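Local coordinates for ribokinase (Giardia lamblia, PDB 6WHJ), which probably catalyses the ATP- and magnesium-dependent phosphorylation of D-ribose at O-5, giving D-ribose 5-phosphate, at residues Ala7-Gly13 with Ala138-Gln144; Ala51-Leu56 with Gly278-Val282. One frame throughout, in Å; residues are numbered along the deposited sequence.

Contact 1. Residues Ala7-Gly13 with Ala138-Gln144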
loop_
_atom_site.group_PDB
_atom_site.type_symbol
_atom_site.label_atom_id
_atom_site.label_comp_id
_atom_site.label_asym_id
_atom_site.label_seq_id
_atom_site.Cartn_x
_atom_site.Cartn_y
_atom_site.Cartn_z
ATOM N N ALA B 7 -30.159 19.059 7.505
ATOM C CA ALA B 7 -29.518 18.028 6.706
ATOM C C ALA B 7 -30.598 17.160 6.084
ATOM O O ALA B 7 -31.519 16.716 6.777
ATOM C CB ALA B 7 -28.562 17.189 7.552
ATOM N N LYS B 8 -30.503 16.941 4.769
ATOM C CA LYS B 8 -31.458 16.096 4.069
ATOM C C LYS B 8 -30.861 14.786 3.580
ATOM O O LYS B 8 -31.608 13.825 3.384
ATOM C CB LYS B 8 -32.052 16.842 2.862
ATOM C CG LYS B 8 -32.663 18.213 3.153
ATOM C CD LYS B 8 -34.173 18.146 3.319
ATOM C CE LYS B 8 -34.573 17.696 4.718
ATOM N NZ LYS B 8 -35.978 17.183 4.756
ATOM N N ILE B 9 -29.540 14.709 3.430
ATOM C CA ILE B 9 -28.838 13.484 3.067
ATOM C C ILE B 9 -27.842 13.189 4.176
ATOM O O ILE B 9 -26.971 14.018 4.467
ATOM C CB ILE B 9 -28.120 13.599 1.708
ATOM C CG1 ILE B 9 -29.109 13.951 0.589
ATOM C CG2 ILE B 9 -27.378 12.293 1.373
ATOM C CD1 ILE B 9 -28.438 14.425 -0.694
ATOM N N VAL B 10 -27.979 12.024 4.803
ATOM C CA VAL B 10 -27.089 11.577 5.867
ATOM C C VAL B 10 -26.335 10.361 5.333
ATOM O O VAL B 10 -26.953 9.372 4.918
ATOM C CB VAL B 10 -27.868 11.246 7.157
ATOM C CG1 VAL B 10 -26.938 10.770 8.259
ATOM C CG2 VAL B 10 -28.678 12.437 7.626
ATOM N N ILE B 11 -25.009 10.428 5.322
ATOM C CA ILE B 11 -24.177 9.329 4.837
ATOM C C ILE B 11 -23.410 8.766 6.028
ATOM O O ILE B 11 -22.590 9.464 6.637
ATOM C CB ILE B 11 -23.214 9.766 3.718
ATOM C CG1 ILE B 11 -23.958 10.439 2.567
ATOM C CG2 ILE B 11 -22.415 8.583 3.207
ATOM C CD1 ILE B 11 -23.952 11.945 2.654
ATOM N N ILE B 12 -23.693 7.517 6.375
ATOM C CA ILE B 12 -23.037 6.837 7.482
ATOM C C ILE B 12 -22.058 5.844 6.871
ATOM O O ILE B 12 -22.477 4.810 6.337
ATOM C CB ILE B 12 -24.048 6.120 8.385
ATOM C CG1 ILE B 12 -25.197 7.061 8.775
ATOM C CG2 ILE B 12 -23.360 5.606 9.624
ATOM C CD1 ILE B 12 -26.401 6.343 9.395
ATOM N N GLY B 13 -20.765 6.136 6.949
ATOM C CA GLY B 13 -19.799 5.234 6.370
ATOM C C GLY B 13 -18.361 5.617 6.643
ATOM O O GLY B 13 -18.052 6.341 7.590
ATOM N N ALA B 138 -34.465 14.038 7.972
ATOM C CA ALA B 138 -33.804 13.879 6.687
ATOM C C ALA B 138 -34.709 13.152 5.683
ATOM O O ALA B 138 -35.745 12.584 6.032
ATOM C CB ALA B 138 -32.486 13.121 6.864
ATOM N N THR B 139 -34.298 13.175 4.414
ATOM C CA THR B 139 -34.986 12.456 3.346
ATOM C C THR B 139 -34.296 11.144 2.990
ATOM O O THR B 139 -34.970 10.126 2.787
ATOM C CB THR B 139 -35.085 13.319 2.078
ATOM O OG1 THR B 139 -35.775 14.544 2.366
ATOM C CG2 THR B 139 -35.847 12.573 0.991
ATOM N N LEU B 140 -32.965 11.149 2.934
ATOM C CA LEU B 140 -32.188 9.988 2.546
ATOM C C LEU B 140 -31.112 9.698 3.581
ATOM O O LEU B 140 -30.494 10.616 4.130
ATOM C CB LEU B 140 -31.528 10.200 1.181
ATOM C CG LEU B 140 -32.451 10.509 0.009
ATOM C CD1 LEU B 140 -31.605 10.705 -1.245
ATOM C CD2 LEU B 140 -33.467 9.382 -0.169
ATOM N N VAL B 141 -30.883 8.414 3.831
ATOM C CA VAL B 141 -29.735 7.960 4.596
ATOM C C VAL B 141 -29.032 6.903 3.756
ATOM O O VAL B 141 -29.695 6.047 3.162
ATOM C CB VAL B 141 -30.132 7.425 5.989
ATOM C CG1 VAL B 141 -31.112 6.278 5.892
ATOM C CG2 VAL B 141 -28.887 7.003 6.756
ATOM N N VAL B 142 -27.698 6.992 3.668
ATOM C CA VAL B 142 -26.896 6.201 2.734
ATOM C C VAL B 142 -25.819 5.446 3.501
ATOM O O VAL B 142 -25.150 6.013 4.375
ATOM C CB VAL B 142 -26.248 7.082 1.643
ATOM C CG1 VAL B 142 -25.664 6.221 0.541
ATOM C CG2 VAL B 142 -27.254 8.062 1.070
ATOM N N MET B 143 -25.640 4.167 3.167
ATOM C CA MET B 143 -24.620 3.337 3.792
ATOM C C MET B 143 -23.960 2.468 2.731
ATOM O O MET B 143 -24.533 2.212 1.668
ATOM C CB MET B 143 -25.208 2.437 4.886
ATOM C CG MET B 143 -25.897 3.180 6.015
ATOM S SD MET B 143 -26.289 2.109 7.406
ATOM C CE MET B 143 -24.654 1.708 8.030
ATOM N N GLN B 144 -22.742 2.010 3.041
ATOM C CA GLN B 144 -21.975 1.113 2.183
ATOM C C GLN B 144 -21.512 -0.103 2.976
ATOM O O GLN B 144 -22.211 -0.557 3.886
ATOM C CB GLN B 144 -20.771 1.822 1.572
ATOM C CG GLN B 144 -21.087 3.133 0.897
ATOM C CD GLN B 144 -21.239 4.264 1.878
ATOM O OE1 GLN B 144 -20.629 4.257 2.946
ATOM N NE2 GLN B 144 -22.046 5.251 1.522
HETATM O O HOH W 1 -21.743 2.362 5.368
#

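Contact 2. Residues Ala51-Leu56 with Gly278-Val282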
loop_
_atom_site.group_PDB
_atom_site.type_symbol
_atom_site.label_atom_id
_atom_site.label_comp_id
_atom_site.label_asym_id
_atom_site.label_seq_id
_atom_site.Cartn_x
_atom_site.Cartn_y
_atom_site.Cartn_z
ATOM N N ALA B 51 -19.208 13.994 -2.824
ATOM C CA ALA B 51 -19.936 14.157 -4.079
ATOM C C ALA B 51 -21.279 14.847 -3.858
ATOM O O ALA B 51 -21.690 15.690 -4.666
ATOM C CB ALA B 51 -20.125 12.798 -4.753
ATOM N N CYS B 52 -21.977 14.509 -2.763
ATOM C CA CYS B 52 -23.210 15.220 -2.430
ATOM C C CYS B 52 -22.944 16.707 -2.265
ATOM O O CYS B 52 -23.606 17.538 -2.896
ATOM C CB CYS B 52 -23.848 14.660 -1.157
ATOM S SG CYS B 52 -24.719 13.079 -1.341
ATOM N N GLY B 53 -21.969 17.061 -1.420
ATOM C CA GLY B 53 -21.681 18.460 -1.176
ATOM C C GLY B 53 -21.332 19.240 -2.428
ATOM O O GLY B 53 -21.691 20.413 -2.546
ATOM N N LYS B 54 -20.658 18.603 -3.392
ATOM C CA LYS B 54 -20.255 19.332 -4.594
ATOM C C LYS B 54 -21.374 19.453 -5.620
ATOM O O LYS B 54 -21.414 20.429 -6.376
ATOM C CB LYS B 54 -19.044 18.671 -5.248
ATOM C CG LYS B 54 -17.763 18.765 -4.443
ATOM C CD LYS B 54 -16.590 18.376 -5.328
ATOM C CE LYS B 54 -15.254 18.607 -4.658
ATOM N NZ LYS B 54 -14.216 17.787 -5.348
ATOM N N VAL B 55 -22.285 18.484 -5.667
ATOM C CA VAL B 55 -23.363 18.524 -6.641
ATOM C C VAL B 55 -24.582 19.234 -6.064
ATOM O O VAL B 55 -25.437 19.709 -6.825
ATOM C CB VAL B 55 -23.678 17.086 -7.102
ATOM C CG1 VAL B 55 -24.867 17.043 -8.024
ATOM C CG2 VAL B 55 -22.464 16.477 -7.811
ATOM N N LEU B 56 -24.650 19.374 -4.746
ATOM C CA LEU B 56 -25.725 20.110 -4.109
ATOM C C LEU B 56 -25.609 21.595 -4.418
ATOM O O LEU B 56 -24.511 22.136 -4.574
ATOM C CB LEU B 56 -25.671 19.900 -2.601
ATOM C CG LEU B 56 -26.426 18.701 -2.049
ATOM C CD1 LEU B 56 -26.145 18.605 -0.567
ATOM C CD2 LEU B 56 -27.916 18.831 -2.330
ATOM N N GLY B 278 -23.629 9.559 -5.095
ATOM C CA GLY B 278 -23.857 10.859 -4.481
ATOM C C GLY B 278 -24.813 11.729 -5.280
ATOM O O GLY B 278 -25.750 12.310 -4.723
ATOM N N SER B 279 -24.581 11.839 -6.597
ATOM C CA SER B 279 -25.450 12.653 -7.439
ATOM C C SER B 279 -26.868 12.099 -7.475
ATOM O O SER B 279 -27.839 12.861 -7.385
ATOM C CB SER B 279 -24.883 12.738 -8.850
ATOM O OG SER B 279 -23.548 13.181 -8.802
ATOM N N PHE B 280 -26.999 10.770 -7.561
ATOM C CA PHE B 280 -28.312 10.135 -7.517
ATOM C C PHE B 280 -29.070 10.552 -6.262
ATOM O O PHE B 280 -30.262 10.870 -6.322
ATOM C CB PHE B 280 -28.147 8.613 -7.569
ATOM C CG PHE B 280 -29.430 7.858 -7.451
ATOM C CD1 PHE B 280 -30.369 7.886 -8.474
ATOM C CD2 PHE B 280 -29.736 7.164 -6.280
ATOM C CE1 PHE B 280 -31.571 7.189 -8.359
ATOM C CE2 PHE B 280 -30.939 6.468 -6.149
ATOM C CZ PHE B 280 -31.861 6.483 -7.195
ATOM N N CYS B 281 -28.383 10.582 -5.116
ATOM C CA CYS B 281 -29.040 10.976 -3.875
ATOM C C CYS B 281 -29.403 12.455 -3.880
ATOM O O CYS B 281 -30.474 12.832 -3.389
ATOM C CB CYS B 281 -28.153 10.644 -2.679
ATOM S SG CYS B 281 -28.032 8.874 -2.368
ATOM N N VAL B 282 -28.525 13.310 -4.414
ATOM C CA VAL B 282 -28.837 14.737 -4.471
ATOM C C VAL B 282 -30.117 14.969 -5.263
ATOM O O VAL B 282 -31.055 15.613 -4.779
ATOM C CB VAL B 282 -27.653 15.532 -5.055
ATOM C CG1 VAL B 282 -28.100 16.926 -5.470
ATOM C CG2 VAL B 282 -26.544 15.626 -4.028
#

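Contact 1. Residues Ala7-Gly13 with Ala138-Gln144
Two parallel strands, 9-12 and 140-143, run side by side with their axes 4.6 Å apart. The ladder starts at Lys8 O, which accepts from both Thr139 N and Leu140 N at 3.0 Å each. Val10 then bonds both ways, its N to Leu140 O (3.0 Å) and its O to Val142 N (2.8 Å), and Ile12 N gives to Val142 O (2.9 Å). Beyond this a water takes over, donating to Ile12 O and accepting from Gln144 N.

Mostly beta-branched residues, which suit extended backbones, fill both faces, joined by Leu140 on one and Met143 on the other. With Leu140 lie Ile9, Ile11 and Val142. Ile9, chi1 m, sets CG2 4.2 Å from Val142 CG2, while Ile11, also m, brings CG1 to 4.2 Å from Val142 CB; its chi2 of 97° lies between the wells. On the other face, Ile12, mt, reaches back so that its CD1 lies 3.7 Å from Val141 CG2, and Val10 CG2 meets the small Ala138 CB at 3.9 Å. Lys8 extends its chain across toward the Ala138-Thr139 end, where NZ bonds to Lys137 O. Gln144 curls back (chi1 m, chi2 p) and bonds through NE2 to Gln48.

Helices cover both faces: 44-55 and 272-287 lie against Ile9 and Val142, helix 131-135 against Val10, Ile12 and Val141. Strands 62-69 and 170-173 flank the pair in the central sheet of the Rossmann-like ribokinase fold.

Contact 2. Residues Ala51-Leu56 with Gly278-Val282
This is a buried helix-helix contact on one side of the large central sheet, where the C-terminal end of helix 44-55 packs on the middle of helix 272-287. The two short segments cross at -54°, with axes 8.3 Å apart, and meet through small and branched apolar groups.

Gly278 makes the approach possible. Its CA lies 4.2 Å from Ala51 CB, and a beta carbon on it would collide with that methyl; alanine opposite glycine thus lets the backbones come together, Cys52 CA being 4.9 Å from Gly278 CA. Cys52 is slim enough to fit alongside, its SG 3.6 Å from Gly278 O. One turn further on, Val282 fills the widening gap. Its CG2 lies 4.1 Å from Cys52 CB and 3.7 Å from Leu56 CG, and its CG1 is 4.1 Å from Val55 CG1. Leu56, the first residue to leave the helical conformation, swings its side-chain end back over Val282. Ser279 can sit in this apolar place because OG is bonded to Cys275 O of its own helix, while Ser279 OG also lies 3.6 Å from Val55 CG2.

In this PfkB-family alpha/beta fold the two helices pack side by side on one face of the sheet. Both carry predicted substrate-binding residues at their N-terminal parts, Asn47 on one and Asp274, the predicted proton acceptor, on the other, with Ala51 about 6 Å from each, side chain to side chain.

How the contacts relate
From the N terminus the chain first lays down 7-13, then helix segment 51-56. Returning at 138-144, it closes contact 1 across 124 intervening residues; only much later does 278-282 close contact 2, across 221. The segments alternate, so the two loops cross, and 51-56 lies within the first. The centres are 11 Å apart, and the contacts touch: Cys281 sits over the strand pair, its O 3.2 Å from Leu140 CD1 and its SG 3.6 Å from Val142 CG2, while Ile9 CD1 reaches to 3.8 Å from Val282 CA. Together they join the middle of the central sheet to two helices packed side by side on one face, linking early and late parts of the chain.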